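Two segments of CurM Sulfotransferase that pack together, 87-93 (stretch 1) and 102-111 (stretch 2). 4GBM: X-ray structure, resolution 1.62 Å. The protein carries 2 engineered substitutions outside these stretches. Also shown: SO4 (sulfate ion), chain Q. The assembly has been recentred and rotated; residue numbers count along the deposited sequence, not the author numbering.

Stretch 1, residues 87-93: GLQKTFM
Stretch 2, residues 102-111: ASQALIKDLE

Both stretches are helical throughout; phi runs from -48° to -70° and psi from -32° to -53°. Thr91 N to Gly87 O is 2.9 Å, Phe92 N to Leu88 O is 3.2 Å, and Leu106 N to Ala102 O is 3.0 Å, each an i to i+4 bond. The axes approach to 8.7 Å, and their N-to-C directions differ by 113°, so the contact is a steep crossing. Its register is set where Gln89 CA lies 5.7 Å from Ser103 CA.

One hydrogen bond joins the helices: Ser103 OG (chi1 t) donates to Gln89 O at 2.7 Å. Gln89 O also accepts Met93 N at 3.1 Å, so the serine adds to the helical bond without replacing it.

The apolar packing centres on Phe92 (chi1 m, chi2 -61°), a knob among Ser103, Leu106, Ile107 and Leu110. Leu106 (t, p) places CD2 over one ring face, 3.9 Å from the Phe92 centroid and 21° off the normal, a CH-pi contact. Phe92 CD2 meets Ile107 CG1 at 3.8 Å; Phe92 CZ meets Leu110 CD1 at 4.1 Å. Ile107 (m, t) extends CD1 to 4.0 Å from Leu88 CG (Leu88 t, p) and 3.6 Å from Gln89 CA. These van der Waals contacts bury hydrocarbon surface between the helices.

Gln89 N donates to sulfate O3 at 2.8 Å, with a 149° N-H...O angle.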

# COMPACT_ATOMS: atom_id res chain seq x y z
N GLY A 87 5.35 -11.36 -1.16
CA GLY A 87 5.04 -10.55 -2.35
C GLY A 87 6.06 -10.73 -3.46
O GLY A 87 5.69 -10.96 -4.62
N LEU A 88 7.34 -10.63 -3.12
CA LEU A 88 8.40 -10.78 -4.12
C LEU A 88 8.47 -12.20 -4.67
O LEU A 88 8.57 -12.39 -5.89
CB LEU A 88 9.75 -10.34 -3.56
CG LEU A 88 10.92 -10.24 -4.55
CD1 LEU A 88 10.66 -9.17 -5.62
CD2 LEU A 88 12.21 -9.95 -3.80
N GLN A 89 8.39 -13.20 -3.79
CA GLN A 89 8.35 -14.61 -4.20
C GLN A 89 7.16 -14.90 -5.12
O GLN A 89 7.32 -15.53 -6.17
CB GLN A 89 8.32 -15.52 -2.97
CG GLN A 89 8.58 -16.98 -3.27
CD GLN A 89 8.50 -17.84 -2.02
OE1 GLN A 89 7.51 -18.55 -1.80
NE2 GLN A 89 9.53 -17.78 -1.19
N LYS A 90 5.97 -14.42 -4.74
CA LYS A 90 4.77 -14.58 -5.56
C LYS A 90 4.87 -13.87 -6.89
O LYS A 90 4.35 -14.36 -7.90
CB LYS A 90 3.52 -14.11 -4.80
CG LYS A 90 3.07 -15.07 -3.72
CD LYS A 90 1.85 -14.54 -2.98
CE LYS A 90 1.38 -15.52 -1.92
NZ LYS A 90 0.95 -16.83 -2.49
N THR A 91 5.53 -12.71 -6.90
CA THR A 91 5.72 -11.95 -8.14
C THR A 91 6.49 -12.78 -9.16
O THR A 91 6.03 -12.94 -10.29
CB THR A 91 6.39 -10.59 -7.88
OG1 THR A 91 5.46 -9.74 -7.19
CG2 THR A 91 6.79 -9.91 -9.18
N PHE A 92 7.65 -13.31 -8.77
CA PHE A 92 8.44 -14.13 -9.69
C PHE A 92 7.71 -15.42 -10.10
O PHE A 92 7.86 -15.88 -11.23
CB PHE A 92 9.83 -14.43 -9.12
CG PHE A 92 10.79 -13.27 -9.21
CD1 PHE A 92 11.14 -12.71 -10.44
CD2 PHE A 92 11.35 -12.73 -8.05
CE1 PHE A 92 12.02 -11.64 -10.52
CE2 PHE A 92 12.24 -11.65 -8.12
CZ PHE A 92 12.57 -11.11 -9.35
N MET A 93 6.91 -15.98 -9.19
CA MET A 93 6.07 -17.14 -9.50
C MET A 93 5.08 -16.84 -10.63
O MET A 93 4.94 -17.64 -11.55
CB MET A 93 5.30 -17.62 -8.28
CG MET A 93 6.15 -18.15 -7.15
SD MET A 93 5.10 -18.92 -5.92
CE MET A 93 5.74 -18.26 -4.39
N ALA A 102 11.47 -22.67 -6.81
CA ALA A 102 12.28 -22.09 -7.89
C ALA A 102 12.34 -20.57 -7.78
O ALA A 102 13.39 -19.96 -8.03
CB ALA A 102 11.75 -22.51 -9.27
N SER A 103 11.22 -19.95 -7.40
CA SER A 103 11.17 -18.51 -7.17
C SER A 103 12.11 -18.11 -6.02
O SER A 103 12.87 -17.14 -6.14
CB SER A 103 9.74 -18.06 -6.89
OG SER A 103 9.66 -16.65 -6.76
N GLN A 104 12.07 -18.87 -4.93
CA GLN A 104 12.98 -18.64 -3.80
C GLN A 104 14.46 -18.77 -4.21
O GLN A 104 15.29 -17.97 -3.78
CB GLN A 104 12.66 -19.58 -2.64
CG GLN A 104 13.55 -19.35 -1.42
CD GLN A 104 13.44 -20.43 -0.36
OE1 GLN A 104 13.44 -21.63 -0.67
NE2 GLN A 104 13.36 -20.02 0.89
N ALA A 105 14.77 -19.78 -5.03
CA ALA A 105 16.13 -20.01 -5.52
C ALA A 105 16.63 -18.82 -6.34
O ALA A 105 17.80 -18.43 -6.23
CB ALA A 105 16.19 -21.30 -6.34
N LEU A 106 15.74 -18.25 -7.15
CA LEU A 106 16.07 -17.06 -7.93
C LEU A 106 16.38 -15.87 -7.02
O LEU A 106 17.39 -15.18 -7.20
CB LEU A 106 14.94 -16.72 -8.91
CG LEU A 106 15.03 -15.41 -9.71
CD1 LEU A 106 16.31 -15.35 -10.55
CD2 LEU A 106 13.79 -15.23 -10.58
N ILE A 107 15.50 -15.62 -6.05
CA ILE A 107 15.70 -14.52 -5.11
C ILE A 107 17.02 -14.68 -4.33
O ILE A 107 17.76 -13.71 -4.15
CB ILE A 107 14.48 -14.35 -4.16
CG1 ILE A 107 13.28 -13.84 -4.98
CG2 ILE A 107 14.80 -13.37 -3.03
CD1 ILE A 107 11.93 -14.09 -4.33
N LYS A 108 17.33 -15.90 -3.92
CA LYS A 108 18.58 -16.16 -3.22
C LYS A 108 19.80 -15.85 -4.09
O LYS A 108 20.84 -15.43 -3.59
CB LYS A 108 18.64 -17.60 -2.70
CG LYS A 108 17.73 -17.84 -1.51
CD LYS A 108 18.03 -19.17 -0.84
CE LYS A 108 17.09 -19.41 0.33
NZ LYS A 108 17.13 -18.29 1.32
N ASP A 109 19.66 -16.06 -5.40
CA ASP A 109 20.75 -15.75 -6.33
C ASP A 109 20.97 -14.24 -6.42
O ASP A 109 22.11 -13.77 -6.48
CB ASP A 109 20.49 -16.35 -7.71
CG ASP A 109 21.74 -16.39 -8.56
OD1 ASP A 109 22.51 -17.36 -8.42
OD2 ASP A 109 21.96 -15.46 -9.35
N LEU A 110 19.87 -13.49 -6.43
CA LEU A 110 19.94 -12.03 -6.46
C LEU A 110 20.59 -11.51 -5.18
O LEU A 110 21.35 -10.55 -5.21
CB LEU A 110 18.54 -11.41 -6.63
CG LEU A 110 17.64 -11.92 -7.76
CD1 LEU A 110 16.34 -11.11 -7.82
CD2 LEU A 110 18.36 -11.91 -9.12
N GLU A 111 20.27 -12.16 -4.06
CA GLU A 111 20.87 -11.82 -2.77
C GLU A 111 22.36 -12.16 -2.72
O GLU A 111 23.16 -11.38 -2.19
CB GLU A 111 20.11 -12.52 -1.63
CG GLU A 111 18.66 -12.06 -1.49
CD GLU A 111 17.83 -12.92 -0.55
OE1 GLU A 111 18.19 -14.10 -0.34
OE2 GLU A 111 16.80 -12.42 -0.04
S SO4 Q . 10.46 -12.94 -0.45
O1 SO4 Q . 11.26 -11.91 -1.10
O2 SO4 Q . 10.27 -12.53 0.94
O3 SO4 Q . 9.16 -13.05 -1.09
O4 SO4 Q . 11.22 -14.18 -0.51